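PDB 4RAJ: heme oxygenase from Chlamydomonas reinhardtii, which probably catalyses the oxidative breakdown of heme to biliverdin, iron and carbon monoxide. Local coordinates for residues D72-K77 / S135-L140. Sequence-based numbering, arbitrary orientation.
Sequences DEALKK and SSPALL
The pyrrolidine ring of P137 meets A74 and K77, at the end of helix 50-76, with its outer CB and CG corners rather than with a flat face. A74 approaches CB nearly in line with the ring, the two CB atoms touching at 3.6 Å. K77 comes obliquely to the next corner, from above the mean ring plane, its NZ 4.1 Å from P137 CG; its chain crosses the ring at about a right angle. A bend at chi3 (-43°) turns the lysine tip toward the 120-135 helix end, where NZ hydrogen-bonds to the carbonyl of G133, so the ammonium is held there and merely brushes the proline. No hydrogen bond joins the two segments, and only 119 Å² is buried in all. After the proline the chain curls into a helix-like turn, with L139 N bonded to S136 O and L140 N to P137 O. That turn carries L140 inward onto L67, A70 and L71 of helix 50-76, while L139 faces helix 204-227. V82 of helix 80-84 touches both A74 and P137, so this small apolar contact joins the end of helix 50-76, the short helix 80-84 and the link between helices 120-135 and 140-151 in the all-helical heme oxygenase fold.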
ATOM      1  N   ASP A  72       9.633  -9.851  -3.276  1.00 21.95           N
ATOM      2  CA  ASP A  72      11.036 -10.032  -3.660  1.00 24.46           C
ATOM      3  C   ASP A  72      11.479 -11.469  -3.435  1.00 25.42           C
ATOM      4  O   ASP A  72      12.261 -12.019  -4.213  1.00 27.08           O
ATOM      5  CB  ASP A  72      11.939  -9.072  -2.884  1.00 23.88           C
ATOM      6  CG  ASP A  72      11.867  -7.645  -3.410  1.00 33.58           C
ATOM      7  OD1 ASP A  72      11.307  -7.423  -4.508  1.00 31.16           O
ATOM      8  OD2 ASP A  72      12.388  -6.745  -2.724  1.00 43.30           O
ATOM      9  N   GLU A  73      10.973 -12.063  -2.360  1.00 31.00           N
ATOM     10  CA  GLU A  73      11.219 -13.462  -2.048  1.00 32.41           C
ATOM     11  C   GLU A  73      10.629 -14.383  -3.113  1.00 35.96           C
ATOM     12  O   GLU A  73      11.256 -15.374  -3.501  1.00 33.69           O
ATOM     13  CB  GLU A  73      10.633 -13.814  -0.682  1.00 46.11           C
ATOM     14  CG  GLU A  73      11.190 -15.096  -0.095  1.00 61.17           C
ATOM     15  CD  GLU A  73      12.670 -14.983   0.209  1.00 73.18           C
ATOM     16  OE1 GLU A  73      13.011 -14.578   1.341  1.00 81.48           O
ATOM     17  OE2 GLU A  73      13.490 -15.290  -0.685  1.00 72.04           O
ATOM     18  N   ALA A  74       9.417 -14.065  -3.568  1.00 29.73           N
ATOM     19  CA  ALA A  74       8.772 -14.848  -4.620  1.00 37.24           C
ATOM     20  C   ALA A  74       9.542 -14.710  -5.939  1.00 37.35           C
ATOM     21  O   ALA A  74       9.735 -15.702  -6.648  1.00 33.39           O
ATOM     22  CB  ALA A  74       7.308 -14.430  -4.801  1.00 28.41           C
ATOM     23  N   LEU A  75       9.990 -13.495  -6.259  1.00 26.51           N
ATOM     24  CA  LEU A  75      10.781 -13.285  -7.471  1.00 28.37           C
ATOM     25  C   LEU A  75      12.101 -14.040  -7.409  1.00 36.05           C
ATOM     26  O   LEU A  75      12.548 -14.621  -8.400  1.00 32.68           O
ATOM     27  CB  LEU A  75      11.049 -11.805  -7.700  1.00 28.94           C
ATOM     28  CG  LEU A  75       9.866 -10.956  -8.149  1.00 31.48           C
ATOM     29  CD1 LEU A  75      10.266  -9.490  -8.113  1.00 36.79           C
ATOM     30  CD2 LEU A  75       9.398 -11.361  -9.546  1.00 25.35           C
ATOM     31  N   LYS A  76      12.724 -14.036  -6.240  1.00 33.95           N
ATOM     32  CA  LYS A  76      13.979 -14.760  -6.065  1.00 39.57           C
ATOM     33  C   LYS A  76      13.800 -16.274  -6.232  1.00 46.88           C
ATOM     34  O   LYS A  76      14.643 -16.936  -6.839  1.00 45.49           O
ATOM     35  CB  LYS A  76      14.578 -14.441  -4.702  1.00 44.43           C
ATOM     36  CG  LYS A  76      15.980 -14.994  -4.489  1.00 56.90           C
ATOM     37  CD  LYS A  76      16.578 -14.486  -3.185  1.00 61.33           C
ATOM     38  CE  LYS A  76      16.118 -13.062  -2.899  1.00 68.68           C
ATOM     39  NZ  LYS A  76      16.871 -12.414  -1.784  1.00 73.37           N
ATOM     40  N   LYS A  77      12.703 -16.812  -5.700  1.00 42.22           N
ATOM     41  CA  LYS A  77      12.365 -18.228  -5.867  1.00 43.06           C
ATOM     42  C   LYS A  77      11.918 -18.569  -7.286  1.00 41.42           C
ATOM     43  O   LYS A  77      11.677 -19.730  -7.604  1.00 44.54           O
ATOM     44  CB  LYS A  77      11.249 -18.644  -4.900  1.00 45.52           C
ATOM     45  CG  LYS A  77      11.636 -18.702  -3.439  1.00 56.46           C
ATOM     46  CD  LYS A  77      10.477 -19.225  -2.584  1.00 59.36           C
ATOM     47  CE  LYS A  77       9.137 -18.606  -2.994  1.00 61.86           C
ATOM     48  NZ  LYS A  77       8.083 -18.748  -1.940  1.00 52.17           N
ATOM     49  N   SER A 135       3.644 -19.629   1.099  1.00 34.51           N
ATOM     50  CA  SER A 135       2.763 -20.705   0.645  1.00 41.60           C
ATOM     51  C   SER A 135       1.968 -20.437  -0.646  1.00 40.99           C
ATOM     52  O   SER A 135       1.670 -21.371  -1.382  1.00 38.20           O
ATOM     53  CB  SER A 135       1.792 -21.076   1.773  1.00 47.03           C
ATOM     54  OG  SER A 135       0.988 -19.976   2.168  1.00 63.56           O
ATOM     55  N   SER A 136       1.607 -19.188  -0.933  1.00 39.83           N
ATOM     56  CA  SER A 136       0.889 -18.907  -2.184  1.00 33.92           C
ATOM     57  C   SER A 136       1.195 -17.514  -2.717  1.00 29.61           C
ATOM     58  O   SER A 136       0.377 -16.601  -2.592  1.00 29.39           O
ATOM     59  CB  SER A 136      -0.616 -19.057  -1.991  1.00 41.13           C
ATOM     60  OG  SER A 136      -1.023 -18.478  -0.769  1.00 51.55           O
ATOM     61  N   PRO A 137       2.373 -17.353  -3.326  1.00 30.91           N
ATOM     62  CA  PRO A 137       2.842 -16.017  -3.707  1.00 32.73           C
ATOM     63  C   PRO A 137       1.949 -15.309  -4.719  1.00 30.04           C
ATOM     64  O   PRO A 137       1.935 -14.091  -4.706  1.00 26.85           O
ATOM     65  CB  PRO A 137       4.229 -16.286  -4.299  1.00 33.08           C
ATOM     66  CG  PRO A 137       4.636 -17.613  -3.740  1.00 39.07           C
ATOM     67  CD  PRO A 137       3.371 -18.396  -3.625  1.00 32.94           C
ATOM     68  N   ALA A 138       1.217 -16.024  -5.566  1.00 23.79           N
ATOM     69  CA  ALA A 138       0.336 -15.343  -6.513  1.00 27.53           C
ATOM     70  C   ALA A 138      -0.686 -14.413  -5.822  1.00 23.00           C
ATOM     71  O   ALA A 138      -1.070 -13.383  -6.392  1.00 23.09           O
ATOM     72  CB  ALA A 138      -0.394 -16.369  -7.390  1.00 25.80           C
ATOM     73  N   LEU A 139      -1.113 -14.770  -4.606  1.00 23.06           N
ATOM     74  CA  LEU A 139      -2.128 -14.001  -3.882  1.00 21.46           C
ATOM     75  C   LEU A 139      -1.599 -12.627  -3.446  1.00 21.13           C
ATOM     76  O   LEU A 139      -2.380 -11.719  -3.153  1.00 23.91           O
ATOM     77  CB  LEU A 139      -2.641 -14.782  -2.653  1.00 20.64           C
ATOM     78  CG  LEU A 139      -3.375 -16.094  -2.979  1.00 28.15           C
ATOM     79  CD1 LEU A 139      -4.054 -16.744  -1.743  1.00 25.06           C
ATOM     80  CD2 LEU A 139      -4.392 -15.868  -4.095  1.00 27.81           C
ATOM     81  N   LEU A 140      -0.277 -12.490  -3.404  1.00 23.16           N
ATOM     82  CA  LEU A 140       0.360 -11.194  -3.154  1.00 19.70           C
ATOM     83  C   LEU A 140      -0.043 -10.161  -4.210  1.00 21.97           C
ATOM     84  O   LEU A 140      -0.080  -8.950  -3.940  1.00 19.02           O
ATOM     85  CB  LEU A 140       1.887 -11.345  -3.141  1.00 20.19           C
ATOM     86  CG  LEU A 140       2.517 -12.102  -1.969  1.00 22.89           C
ATOM     87  CD1 LEU A 140       4.039 -12.309  -2.198  1.00 19.49           C
ATOM     88  CD2 LEU A 140       2.231 -11.366  -0.663  1.00 25.30           C
TER